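Local structure of StiE protein (6ECX) at residues Val92-Cys97 / Ser101-Leu106; Val79-Val84 / Leu161-Ala166; Leu242-Pro245 / Ala249-Glu252. The protein is a polyketide synthase module whose O-methyltransferase domain, the part described here, binds S-adenosylmethionine as the methyl donor for O-methylation. All coordinates share one frame; numbering follows the deposited sequence.

Overall arrangement
Contacts 1 and 2 are neighbours on the central sheet, their centres about 10 Å apart, and both touch S-adenosylmethionine. Strands 91-94 and 157-163 run side by side, joined by probable hydrogen bonds from M93 O to L161 N (2.7 Å) and from F95 N to L161 O (3.0 Å). The amino group of the cofactor bonds to G96 O of contact 1 and F163 O of contact 2, so the loop after one strand and the end of the other hold it jointly. Contact 3 lies apart from the cofactor site: its centre is about 31 Å from that of contact 1 and 29 Å from that of contact 2, with nearest atoms about 17 and 9 Å away.

Contact 1 (Val92-Cys97 / Ser101-Leu106); sequences VMDFGC and SDLIIL. With SAM (S-adenosylmethionine), chain B.
The carboxylates of D94 and D102 are turned 44° against each other, and D94 OD2 touches D102 CB at 4.2 Å; the two side chains cross at about a right angle. D94 OD1 receives the backbone N-H of G96 on its anti side, 26° out of the carboxylate plane (G96 N to D94 OD1 3.0 Å), closing an Asx turn. D94 OD2 is turned to the helix instead. It stays 4.7 Å from D102 OD2, and a water bridges these two oxygens and also meets the amino nitrogen of S-adenosylmethionine. That water, together with the salt bridge of D102 to R77, probably eases the closeness of like charges. A second water links D94 OD2, C97 O and the backbone N of L103.

The apolar half of the interface belongs to L103, whose two methyls divide the work: CD2 lies 3.7 Å from D94 CB, and CD1 lies 4.0 Å from C97 CB. V92 CG1 adds looser packing against L103 and L106. G96, which closes the turn, uses its O to accept from N of S-adenosylmethionine (2.9 Å). Strand 91-94, the D-x-G-x-G loop and helix 101-109 form the first beta-alpha unit of a Rossmann-like methyltransferase, with its S-adenosylmethionine-binding motif I.

Contact 2 (Val79-Val84 / Leu161-Ala166); sequences VLFRAV and LGFEVA. With SAM (S-adenosylmethionine), chain B.
V79 O, one residue before the L80 side chain that packs on F163, is gripped twice by R82: the backbone N (3.1 Å) and NH1 (2.8 Å) reach it from opposite faces of the carbonyl plane. These two hydrogen bonds fold R82 back on V79, beside the place where L80 packs on strand 157-163 of the Rossmann-like methyltransferase sheet, and a type I turn runs from F81 to V84. R82 NH2 has its own partners beyond, D230 and L287.

F163 is covered on both faces. L80 CD1 sits over the ring centre, 4.0 Å from the centroid and 11° off the normal, a CH-pi contact; L161 CB lies on the opposite face, toward the rim. At the ring edge comes F81, whose CG is anti to its carbonyl carbon (chi1 -79°). The two phenyl planes stand 80° apart in an oblique pairing, with F81 CE2 3.7 Å from F163 CZ. The F81 ring also meets L161, CZ to CD2 3.9 Å.

Behind this apolar layer the strand end and the loop after it serve the cofactor. The V165 side chain packs CG1 3.7 Å from O4' of S-adenosylmethionine. The backbone F163 O accepts from N of S-adenosylmethionine at 3.2 Å.

Contact 3 (Leu242-Pro245 / Ala249-Glu252); sequences LHNP and AQFE
Around N244 the backbone is extended, whereas Q250 lies within helix 247-255; the two are the nearest pair of the segments, with their CA atoms 8.7 Å apart. The pair spans a helix-loop-helix connection: 242-245 leaves helix 235-242, and a short turn brings the chain into helix 247-255. The backbones are too far apart to touch, and the small buried surface of 80 Å² comes from N244 and Q250, whose side chains both start out toward the other segment.

N244 carries CG anti to its backbone N, while Q250 has CG anti to its carbonyl carbon and runs on extended, which brings its amide out to N244. N244 ND2 donates to Q250 OE1 at 2.8 Å, and the N-H...O angle of 174° makes the bond nearly straight. The oxygen lies in the plane of the N244 amide. From the acceptor's side the geometry differs: ND2 stands 61° out of the Q250 carbonyl plane, away from the lone-pair directions.

The two amide planes are 86° apart, so the groups do not pair as a flat two-bond dimer. OE1 also bonds to the hydroxyl of S51, its strongest polar partner, and N244 OD1 receives a weak bond from the backbone N of D246. Helix 52-57 lies alongside, with I53 touching both N244 and Q250 and R54 touching Q250. This is a surface hydrogen bond, away from the cofactor site, that joins the loop to the following helix and, through S51 and I53, both to the region of helix 52-57. A single bond spans the two segments, since Q250 NE2 stays 4.1 Å from N244 OD1.

Contact 1 (Val92-Cys97 / Ser101-Leu106)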
loop_
_atom_site.group_PDB
_atom_site.type_symbol
_atom_site.label_atom_id
_atom_site.label_comp_id
_atom_site.label_asym_id
_atom_site.label_seq_id
_atom_site.Cartn_x
_atom_site.Cartn_y
_atom_site.Cartn_z
ATOM N N VAL A 92 -13.666 1.360 9.297
ATOM C CA VAL A 92 -12.490 1.255 8.431
ATOM C C VAL A 92 -12.687 0.094 7.457
ATOM O O VAL A 92 -13.154 -0.980 7.848
ATOM C CB VAL A 92 -11.190 1.032 9.249
ATOM C CG1 VAL A 92 -9.931 0.974 8.320
ATOM C CG2 VAL A 92 -11.026 2.092 10.357
ATOM N N MET A 93 -12.312 0.301 6.193
ATOM C CA MET A 93 -12.307 -0.760 5.181
ATOM C C MET A 93 -10.901 -0.913 4.621
ATOM O O MET A 93 -10.319 0.069 4.149
ATOM C CB MET A 93 -13.275 -0.436 4.038
ATOM C CG MET A 93 -13.351 -1.488 2.936
ATOM S SD MET A 93 -14.235 -2.955 3.541
ATOM C CE MET A 93 -13.175 -4.246 2.837
ATOM N N ASP A 94 -10.359 -2.147 4.643
ATOM C CA ASP A 94 -9.066 -2.462 4.019
ATOM C C ASP A 94 -9.340 -3.323 2.799
ATOM O O ASP A 94 -9.685 -4.506 2.939
ATOM C CB ASP A 94 -8.147 -3.198 4.997
ATOM C CG ASP A 94 -6.753 -3.476 4.420
ATOM O OD1 ASP A 94 -6.571 -3.502 3.181
ATOM O OD2 ASP A 94 -5.820 -3.674 5.233
ATOM N N PHE A 95 -9.202 -2.757 1.591
ATOM C CA PHE A 95 -9.684 -3.515 0.444
ATOM C C PHE A 95 -8.648 -4.475 -0.138
ATOM O O PHE A 95 -8.917 -5.101 -1.165
ATOM C CB PHE A 95 -10.263 -2.588 -0.640
ATOM C CG PHE A 95 -9.296 -1.612 -1.247
ATOM C CD1 PHE A 95 -8.499 -1.982 -2.312
ATOM C CD2 PHE A 95 -9.262 -0.294 -0.817
ATOM C CE1 PHE A 95 -7.648 -1.069 -2.919
ATOM C CE2 PHE A 95 -8.421 0.636 -1.426
ATOM C CZ PHE A 95 -7.612 0.249 -2.470
ATOM N N GLY A 96 -7.509 -4.653 0.523
ATOM C CA GLY A 96 -6.586 -5.725 0.175
ATOM C C GLY A 96 -5.752 -6.065 1.390
ATOM O O GLY A 96 -4.584 -5.688 1.463
ATOM N N CYS A 97 -6.342 -6.782 2.351
ATOM C CA CYS A 97 -5.875 -6.725 3.733
ATOM C C CYS A 97 -4.722 -7.677 4.057
ATOM O O CYS A 97 -4.275 -7.694 5.212
ATOM C CB CYS A 97 -7.053 -6.975 4.685
ATOM S SG CYS A 97 -7.857 -8.600 4.527
ATOM N N SER A 101 -2.382 -7.323 9.401
ATOM C CA SER A 101 -1.604 -6.561 10.383
ATOM C C SER A 101 -2.125 -5.129 10.547
ATOM O O SER A 101 -2.254 -4.624 11.672
ATOM C CB SER A 101 -0.130 -6.554 9.975
ATOM O OG SER A 101 0.373 -7.880 9.926
ATOM N N ASP A 102 -2.420 -4.454 9.435
ATOM C CA ASP A 102 -2.895 -3.071 9.513
ATOM C C ASP A 102 -4.223 -2.979 10.259
ATOM O O ASP A 102 -4.400 -2.113 11.128
ATOM C CB ASP A 102 -3.017 -2.496 8.109
ATOM C CG ASP A 102 -1.665 -2.211 7.485
ATOM O OD1 ASP A 102 -0.858 -1.491 8.115
ATOM O OD2 ASP A 102 -1.403 -2.705 6.371
ATOM N N LEU A 103 -5.160 -3.887 9.963
ATOM C CA LEU A 103 -6.439 -3.889 10.677
ATOM C C LEU A 103 -6.257 -4.217 12.145
ATOM O O LEU A 103 -6.904 -3.616 13.010
ATOM C CB LEU A 103 -7.401 -4.896 10.052
ATOM C CG LEU A 103 -7.905 -4.573 8.646
ATOM C CD1 LEU A 103 -8.738 -5.724 8.109
ATOM C CD2 LEU A 103 -8.699 -3.287 8.663
ATOM N N ILE A 104 -5.407 -5.199 12.445
ATOM C CA ILE A 104 -5.221 -5.616 13.832
ATOM C C ILE A 104 -4.564 -4.500 14.649
ATOM O O ILE A 104 -4.969 -4.218 15.786
ATOM C CB ILE A 104 -4.400 -6.913 13.871
ATOM C CG1 ILE A 104 -5.265 -8.102 13.394
ATOM C CG2 ILE A 104 -3.799 -7.114 15.260
ATOM C CD1 ILE A 104 -4.476 -9.376 13.164
ATOM N N ILE A 105 -3.522 -3.874 14.096
ATOM C CA ILE A 105 -2.848 -2.787 14.798
ATOM C C ILE A 105 -3.820 -1.639 15.063
ATOM O O ILE A 105 -3.868 -1.088 16.169
ATOM C CB ILE A 105 -1.620 -2.324 13.994
ATOM C CG1 ILE A 105 -0.521 -3.390 14.060
ATOM C CG2 ILE A 105 -1.113 -0.975 14.499
ATOM C CD1 ILE A 105 0.604 -3.144 13.084
ATOM N N LEU A 106 -4.612 -1.269 14.056
ATOM C CA LEU A 106 -5.612 -0.223 14.248
ATOM C C LEU A 106 -6.622 -0.627 15.317
ATOM O O LEU A 106 -6.934 0.162 16.219
ATOM C CB LEU A 106 -6.311 0.078 12.917
ATOM C CG LEU A 106 -5.433 0.789 11.880
ATOM C CD1 LEU A 106 -6.153 0.903 10.550
ATOM C CD2 LEU A 106 -5.049 2.196 12.366
HETATM N N SAM B . -2.214 -4.280 2.328
HETATM C CA SAM B . -1.502 -5.444 2.840
HETATM C C SAM B . -0.170 -5.038 3.456
HETATM O O SAM B . 0.265 -3.909 3.248
HETATM O OXT SAM B . 0.492 -5.802 4.166
HETATM C CB SAM B . -1.285 -6.454 1.727
HETATM C CG SAM B . -0.668 -5.878 0.459
HETATM S SD SAM B . -0.272 -7.213 -0.703
HETATM C CE SAM B . 1.167 -6.511 -1.551
HETATM C "C5'" SAM B . -1.640 -7.129 -1.887
HETATM C "C4'" SAM B . -2.966 -7.611 -1.293
HETATM O "O4'" SAM B . -4.078 -7.271 -2.108
HETATM C "C3'" SAM B . -3.070 -9.117 -1.075
HETATM O "O3'" SAM B . -3.611 -9.284 0.224
HETATM C "C2'" SAM B . -4.096 -9.590 -2.097
HETATM O "O2'" SAM B . -4.860 -10.706 -1.683
HETATM C "C1'" SAM B . -4.982 -8.357 -2.194
HETATM N N9 SAM B . -5.791 -8.234 -3.423
HETATM C C8 SAM B . -5.319 -8.227 -4.713
HETATM N N7 SAM B . -6.371 -8.054 -5.554
HETATM C C5 SAM B . -7.507 -7.961 -4.828
HETATM C C6 SAM B . -8.835 -7.785 -5.172
HETATM N N6 SAM B . -9.204 -7.677 -6.448
HETATM N N1 SAM B . -9.802 -7.717 -4.182
HETATM C C2 SAM B . -9.448 -7.815 -2.856
HETATM N N3 SAM B . -8.120 -7.987 -2.525
HETATM C C4 SAM B . -7.160 -8.066 -3.484
HETATM O O HOH W 1 -4.799 -5.315 7.024
HETATM O O HOH W 2 -3.122 -3.198 4.684
HETATM O O HOH W 3 -1.965 -5.567 6.609
#

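Contact 2 (Val79-Val84 / Leu161-Ala166)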
loop_
_atom_site.group_PDB
_atom_site.type_symbol
_atom_site.label_atom_id
_atom_site.label_comp_id
_atom_site.label_asym_id
_atom_site.label_seq_id
_atom_site.Cartn_x
_atom_site.Cartn_y
_atom_site.Cartn_z
ATOM N N VAL A 79 3.842 7.733 7.903
ATOM C CA VAL A 79 3.632 8.752 6.876
ATOM C C VAL A 79 2.286 8.558 6.176
ATOM O O VAL A 79 1.567 9.533 5.910
ATOM C CB VAL A 79 4.796 8.755 5.876
ATOM C CG1 VAL A 79 4.590 9.851 4.831
ATOM C CG2 VAL A 79 6.122 8.946 6.611
ATOM N N LEU A 80 1.925 7.304 5.865
ATOM C CA LEU A 80 0.621 7.013 5.263
ATOM C C LEU A 80 -0.538 7.574 6.077
ATOM O O LEU A 80 -1.536 8.033 5.511
ATOM C CB LEU A 80 0.441 5.503 5.103
ATOM C CG LEU A 80 1.031 4.899 3.832
ATOM C CD1 LEU A 80 1.289 3.396 4.010
ATOM C CD2 LEU A 80 0.037 5.151 2.705
ATOM N N PHE A 81 -0.455 7.492 7.400
ATOM C CA PHE A 81 -1.541 7.913 8.278
ATOM C C PHE A 81 -1.361 9.339 8.786
ATOM O O PHE A 81 -2.040 9.727 9.731
ATOM C CB PHE A 81 -1.650 6.969 9.479
ATOM C CG PHE A 81 -2.349 5.672 9.186
ATOM C CD1 PHE A 81 -3.713 5.539 9.407
ATOM C CD2 PHE A 81 -1.633 4.573 8.732
ATOM C CE1 PHE A 81 -4.354 4.331 9.158
ATOM C CE2 PHE A 81 -2.258 3.366 8.488
ATOM C CZ PHE A 81 -3.615 3.236 8.694
ATOM N N ARG A 82 -0.441 10.114 8.191
ATOM C CA ARG A 82 -0.031 11.401 8.747
ATOM C C ARG A 82 -1.205 12.327 9.052
ATOM O O ARG A 82 -1.139 13.127 9.994
ATOM C CB ARG A 82 0.929 12.102 7.774
ATOM C CG ARG A 82 0.295 12.408 6.399
ATOM C CD ARG A 82 1.398 12.721 5.372
ATOM N NE ARG A 82 0.847 12.942 4.033
ATOM C CZ ARG A 82 0.540 11.966 3.177
ATOM N NH1 ARG A 82 0.730 10.689 3.507
ATOM N NH2 ARG A 82 0.047 12.265 1.982
ATOM N N ALA A 83 -2.256 12.277 8.255
ATOM C CA ALA A 83 -3.324 13.258 8.375
ATOM C C ALA A 83 -4.562 12.703 9.057
ATOM O O ALA A 83 -5.504 13.465 9.291
ATOM C CB ALA A 83 -3.704 13.800 6.992
ATOM N N VAL A 84 -4.575 11.411 9.417
ATOM C CA VAL A 84 -5.781 10.754 9.926
ATOM C C VAL A 84 -5.854 10.908 11.439
ATOM O O VAL A 84 -4.878 10.653 12.156
ATOM C CB VAL A 84 -5.808 9.268 9.536
ATOM C CG1 VAL A 84 -7.047 8.591 10.103
ATOM C CG2 VAL A 84 -5.711 9.088 8.016
ATOM N N LEU A 161 -8.456 1.856 3.278
ATOM C CA LEU A 161 -7.026 1.592 3.171
ATOM C C LEU A 161 -6.771 0.744 1.928
ATOM O O LEU A 161 -7.466 -0.263 1.700
ATOM C CB LEU A 161 -6.469 0.836 4.397
ATOM C CG LEU A 161 -6.845 1.206 5.825
ATOM C CD1 LEU A 161 -6.143 0.274 6.819
ATOM C CD2 LEU A 161 -6.470 2.638 6.117
ATOM N N GLY A 162 -5.765 1.135 1.147
ATOM C CA GLY A 162 -5.300 0.309 0.038
ATOM C C GLY A 162 -3.802 0.461 -0.089
ATOM O O GLY A 162 -3.328 1.354 -0.796
ATOM N N PHE A 163 -3.040 -0.388 0.602
ATOM C CA PHE A 163 -1.584 -0.319 0.583
ATOM C C PHE A 163 -1.093 -1.380 -0.397
ATOM O O PHE A 163 -1.179 -2.581 -0.115
ATOM C CB PHE A 163 -0.993 -0.520 1.981
ATOM C CG PHE A 163 -1.555 0.437 3.030
ATOM C CD1 PHE A 163 -2.060 1.692 2.663
ATOM C CD2 PHE A 163 -1.591 0.073 4.378
ATOM C CE1 PHE A 163 -2.585 2.562 3.620
ATOM C CE2 PHE A 163 -2.109 0.935 5.346
ATOM C CZ PHE A 163 -2.613 2.189 4.960
ATOM N N GLU A 164 -0.615 -0.928 -1.551
ATOM C CA GLU A 164 -0.132 -1.797 -2.625
ATOM C C GLU A 164 -1.205 -2.802 -3.052
ATOM O O GLU A 164 -0.963 -4.008 -3.142
ATOM C CB GLU A 164 1.153 -2.509 -2.206
ATOM C CG GLU A 164 2.332 -1.598 -1.934
ATOM C CD GLU A 164 3.603 -2.375 -1.607
ATOM O OE1 GLU A 164 4.536 -1.780 -1.030
ATOM O OE2 GLU A 164 3.665 -3.582 -1.931
ATOM N N VAL A 165 -2.411 -2.291 -3.309
ATOM C CA VAL A 165 -3.541 -3.139 -3.680
ATOM C C VAL A 165 -4.137 -2.688 -5.009
ATOM O O VAL A 165 -4.278 -3.483 -5.945
ATOM C CB VAL A 165 -4.630 -3.138 -2.588
ATOM C CG1 VAL A 165 -5.745 -4.094 -2.980
ATOM C CG2 VAL A 165 -4.041 -3.495 -1.231
ATOM N N ALA A 166 -4.509 -1.409 -5.090
ATOM C CA ALA A 166 -5.190 -0.908 -6.283
ATOM C C ALA A 166 -4.392 -1.202 -7.548
ATOM O O ALA A 166 -4.971 -1.484 -8.604
ATOM C CB ALA A 166 -5.462 0.599 -6.150
HETATM N N SAM B . -2.214 -4.280 2.328
HETATM C CA SAM B . -1.502 -5.444 2.840
HETATM C C SAM B . -0.170 -5.038 3.456
HETATM O O SAM B . 0.265 -3.909 3.248
HETATM O OXT SAM B . 0.492 -5.802 4.166
HETATM C CB SAM B . -1.285 -6.454 1.727
HETATM C CG SAM B . -0.668 -5.878 0.459
HETATM S SD SAM B . -0.272 -7.213 -0.703
HETATM C CE SAM B . 1.167 -6.511 -1.551
HETATM C "C5'" SAM B . -1.640 -7.129 -1.887
HETATM C "C4'" SAM B . -2.966 -7.611 -1.293
HETATM O "O4'" SAM B . -4.078 -7.271 -2.108
HETATM C "C3'" SAM B . -3.070 -9.117 -1.075
HETATM O "O3'" SAM B . -3.611 -9.284 0.224
HETATM C "C2'" SAM B . -4.096 -9.590 -2.097
HETATM O "O2'" SAM B . -4.860 -10.706 -1.683
HETATM C "C1'" SAM B . -4.982 -8.357 -2.194
HETATM N N9 SAM B . -5.791 -8.234 -3.423
HETATM C C8 SAM B . -5.319 -8.227 -4.713
HETATM N N7 SAM B . -6.371 -8.054 -5.554
HETATM C C5 SAM B . -7.507 -7.961 -4.828
HETATM C C6 SAM B . -8.835 -7.785 -5.172
HETATM N N6 SAM B . -9.204 -7.677 -6.448
HETATM N N1 SAM B . -9.802 -7.717 -4.182
HETATM C C2 SAM B . -9.448 -7.815 -2.856
HETATM N N3 SAM B . -8.120 -7.987 -2.525
HETATM C C4 SAM B . -7.160 -8.066 -3.484
#

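Contact 3 (Leu242-Pro245 / Ala249-Glu252)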
loop_
_atom_site.group_PDB
_atom_site.type_symbol
_atom_site.label_atom_id
_atom_site.label_comp_id
_atom_site.label_asym_id
_atom_site.label_seq_id
_atom_site.Cartn_x
_atom_site.Cartn_y
_atom_site.Cartn_z
ATOM N N LEU A 242 15.945 -1.194 -0.585
ATOM C CA LEU A 242 16.326 -2.254 -1.509
ATOM C C LEU A 242 17.787 -2.181 -1.928
ATOM O O LEU A 242 18.254 -3.082 -2.630
ATOM C CB LEU A 242 15.435 -2.203 -2.755
ATOM C CG LEU A 242 13.944 -2.319 -2.452
ATOM C CD1 LEU A 242 13.124 -2.237 -3.725
ATOM C CD2 LEU A 242 13.691 -3.628 -1.727
ATOM N N HIS A 243 18.511 -1.148 -1.503
ATOM C CA HIS A 243 19.903 -0.975 -1.910
ATOM C C HIS A 243 20.765 -2.146 -1.442
ATOM O O HIS A 243 20.782 -2.490 -0.257
ATOM C CB HIS A 243 20.440 0.344 -1.349
ATOM C CG HIS A 243 21.764 0.742 -1.912
ATOM N ND1 HIS A 243 21.905 1.273 -3.176
ATOM C CD2 HIS A 243 23.011 0.679 -1.387
ATOM C CE1 HIS A 243 23.184 1.518 -3.407
ATOM N NE2 HIS A 243 23.875 1.168 -2.337
ATOM N N ASN A 244 21.492 -2.751 -2.387
ATOM C CA ASN A 244 22.288 -3.950 -2.126
ATOM C C ASN A 244 23.396 -3.993 -3.170
ATOM O O ASN A 244 23.180 -4.469 -4.296
ATOM C CB ASN A 244 21.436 -5.217 -2.178
ATOM C CG ASN A 244 22.153 -6.449 -1.611
ATOM O OD1 ASN A 244 23.355 -6.651 -1.815
ATOM N ND2 ASN A 244 21.401 -7.282 -0.899
ATOM N N PRO A 245 24.594 -3.489 -2.847
ATOM C CA PRO A 245 25.695 -3.513 -3.827
ATOM C C PRO A 245 26.181 -4.913 -4.179
ATOM O O PRO A 245 26.896 -5.056 -5.178
ATOM C CB PRO A 245 26.809 -2.710 -3.138
ATOM C CG PRO A 245 26.161 -1.991 -2.017
ATOM C CD PRO A 245 24.982 -2.813 -1.599
ATOM N N ALA A 249 25.519 -11.756 -6.027
ATOM C CA ALA A 249 26.043 -12.897 -5.282
ATOM C C ALA A 249 25.223 -13.200 -4.032
ATOM O O ALA A 249 25.277 -14.327 -3.537
ATOM C CB ALA A 249 27.504 -12.659 -4.904
ATOM N N GLN A 250 24.465 -12.231 -3.507
ATOM C CA GLN A 250 23.583 -12.555 -2.392
ATOM C C GLN A 250 22.387 -13.380 -2.856
ATOM O O GLN A 250 22.012 -14.359 -2.199
ATOM C CB GLN A 250 23.113 -11.281 -1.680
ATOM C CG GLN A 250 24.197 -10.621 -0.848
ATOM C CD GLN A 250 23.657 -9.735 0.250
ATOM O OE1 GLN A 250 22.450 -9.511 0.354
ATOM N NE2 GLN A 250 24.558 -9.227 1.088
ATOM N N PHE A 251 21.793 -13.011 -3.993
ATOM C CA PHE A 251 20.600 -13.702 -4.465
ATOM C C PHE A 251 20.904 -15.130 -4.902
ATOM O O PHE A 251 20.066 -16.020 -4.719
ATOM C CB PHE A 251 19.960 -12.920 -5.612
ATOM C CG PHE A 251 18.735 -13.573 -6.182
ATOM C CD1 PHE A 251 18.807 -14.308 -7.357
ATOM C CD2 PHE A 251 17.515 -13.461 -5.540
ATOM C CE1 PHE A 251 17.682 -14.915 -7.882
ATOM C CE2 PHE A 251 16.387 -14.063 -6.059
ATOM C CZ PHE A 251 16.471 -14.791 -7.232
ATOM N N GLU A 252 22.081 -15.368 -5.487
ATOM C CA GLU A 252 22.449 -16.729 -5.863
ATOM C C GLU A 252 22.564 -17.627 -4.638
ATOM O O GLU A 252 22.156 -18.793 -4.673
ATOM C CB GLU A 252 23.766 -16.733 -6.632
ATOM C CG GLU A 252 23.790 -15.858 -7.862
ATOM C CD GLU A 252 25.072 -16.037 -8.650
ATOM O OE1 GLU A 252 25.597 -17.171 -8.673
ATOM O OE2 GLU A 252 25.562 -15.046 -9.230
#